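Local coordinates for protein ribokinase (Staphylococcus aureus, PDB 3RY7) that catalyses the ATP- and magnesium-dependent phosphorylation of D-ribose at O-5, yielding D-ribose 5-phosphate, and is activated by monovalent cations, at residues 240-245 and 274-279. Sequence-based numbering, arbitrary orientation.
Sequences EAYKVN and AIDFGN
Y242 reaches from the loop 240-245 to the helix segment 274-279 and donates its phenol proton to D276, with OH 2.7 Å from OD2. The two side chains cross at about a right angle: OD2 sits off the rim of the ring, roughly level with it, while ring and carboxylate planes are turned 47° apart. OD2 receives the bond on its syn side, 30° out of the carboxylate plane. With CG anti to its backbone N (chi1 179°), D276 carries its carboxylate to the phenol. One helical turn on, N279 sets its CB obliquely against the same ring, 3.9 Å from Y242 CD2. In this PfkB-family kinase, helix 271-283 probably contributes N279 to the ATP site, and the loop leads from strand 236-239 toward helix 252-263; the tyrosine links this loop to the helix, near residues thought to bind ATP. The amide of N279 is turned to strand 228-231, where ND2 is hydrogen-bonded to T228 OG1. A water bridges the two backbones, accepting from Y242 N at 3.1 Å and donating to N279 O at 2.6 Å. The tyrosine also packs on K280 and S283 of helix 271-283 and on V304 of the second subunit.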
# COMPACT_ATOMS: atom_id res chain seq x y z
N GLU A 240 -0.77 -4.59 25.92
CA GLU A 240 -1.30 -3.60 25.01
C GLU A 240 -0.84 -3.80 23.57
O GLU A 240 0.30 -4.23 23.30
CB GLU A 240 -0.92 -2.19 25.48
CG GLU A 240 -1.59 -1.78 26.78
CD GLU A 240 -3.10 -1.80 26.67
OE1 GLU A 240 -3.63 -1.29 25.66
OE2 GLU A 240 -3.77 -2.33 27.59
N ALA A 241 -1.74 -3.46 22.65
CA ALA A 241 -1.48 -3.54 21.22
C ALA A 241 -0.80 -2.27 20.69
O ALA A 241 -0.62 -1.29 21.41
CB ALA A 241 -2.79 -3.79 20.47
N TYR A 242 -0.42 -2.31 19.42
CA TYR A 242 0.08 -1.12 18.73
C TYR A 242 -1.03 -0.52 17.88
O TYR A 242 -2.15 -0.26 18.37
CB TYR A 242 1.27 -1.49 17.85
CG TYR A 242 2.46 -2.04 18.61
CD1 TYR A 242 3.73 -1.52 18.41
CD2 TYR A 242 2.32 -3.07 19.53
CE1 TYR A 242 4.83 -2.00 19.09
CE2 TYR A 242 3.42 -3.57 20.23
CZ TYR A 242 4.67 -3.03 20.00
OH TYR A 242 5.78 -3.49 20.67
N LYS A 243 -0.76 -0.34 16.61
CA LYS A 243 -1.80 0.13 15.72
C LYS A 243 -2.65 -1.02 15.28
O LYS A 243 -2.18 -2.00 14.75
CB LYS A 243 -1.27 0.89 14.52
CG LYS A 243 -2.33 1.84 13.96
CD LYS A 243 -1.88 2.66 12.76
CE LYS A 243 -3.10 3.08 11.92
NZ LYS A 243 -2.77 4.00 10.79
N VAL A 244 -3.93 -0.88 15.52
CA VAL A 244 -4.88 -1.94 15.18
C VAL A 244 -6.23 -1.38 14.73
O VAL A 244 -6.84 -0.58 15.44
CB VAL A 244 -5.08 -2.91 16.36
CG1 VAL A 244 -6.43 -3.61 16.26
CG2 VAL A 244 -3.94 -3.91 16.44
N ASN A 245 -6.69 -1.80 13.55
CA ASN A 245 -8.02 -1.42 13.10
C ASN A 245 -9.08 -2.19 13.88
O ASN A 245 -8.83 -3.31 14.35
CB ASN A 245 -8.19 -1.65 11.60
CG ASN A 245 -7.38 -0.67 10.76
OD1 ASN A 245 -7.10 0.45 11.18
ND2 ASN A 245 -7.01 -1.10 9.56
N ALA A 274 7.11 -12.85 22.81
CA ALA A 274 6.56 -13.36 21.56
C ALA A 274 5.25 -12.65 21.22
O ALA A 274 4.99 -12.35 20.06
CB ALA A 274 6.35 -14.90 21.64
N ILE A 275 4.43 -12.39 22.22
CA ILE A 275 3.17 -11.68 21.99
C ILE A 275 3.41 -10.22 21.56
O ILE A 275 2.64 -9.66 20.76
CB ILE A 275 2.26 -11.75 23.22
CG1 ILE A 275 1.76 -13.19 23.40
CG2 ILE A 275 1.10 -10.76 23.10
CD1 ILE A 275 0.83 -13.38 24.57
N ASP A 276 4.48 -9.63 22.09
CA ASP A 276 4.89 -8.28 21.73
C ASP A 276 5.30 -8.22 20.26
O ASP A 276 4.80 -7.40 19.48
CB ASP A 276 6.06 -7.82 22.60
CG ASP A 276 6.54 -6.43 22.23
OD1 ASP A 276 7.68 -6.29 21.71
OD2 ASP A 276 5.76 -5.49 22.44
N PHE A 277 6.22 -9.10 19.89
CA PHE A 277 6.67 -9.26 18.52
C PHE A 277 5.51 -9.52 17.55
O PHE A 277 5.50 -8.99 16.44
CB PHE A 277 7.67 -10.39 18.44
CG PHE A 277 8.25 -10.61 17.07
CD1 PHE A 277 9.41 -9.95 16.68
CD2 PHE A 277 7.65 -11.49 16.18
CE1 PHE A 277 9.96 -10.16 15.42
CE2 PHE A 277 8.19 -11.71 14.92
CZ PHE A 277 9.36 -11.04 14.54
N GLY A 278 4.56 -10.35 17.97
CA GLY A 278 3.39 -10.64 17.15
C GLY A 278 2.55 -9.40 16.94
O GLY A 278 2.03 -9.16 15.85
N ASN A 279 2.41 -8.60 17.99
CA ASN A 279 1.64 -7.37 17.90
C ASN A 279 2.36 -6.31 17.06
O ASN A 279 1.71 -5.50 16.39
CB ASN A 279 1.29 -6.84 19.30
CG ASN A 279 0.04 -7.51 19.88
OD1 ASN A 279 -0.92 -7.81 19.16
ND2 ASN A 279 0.05 -7.74 21.20
O HOH W 1 2.34 -5.33 22.56
O HOH W 2 -0.55 -4.33 17.11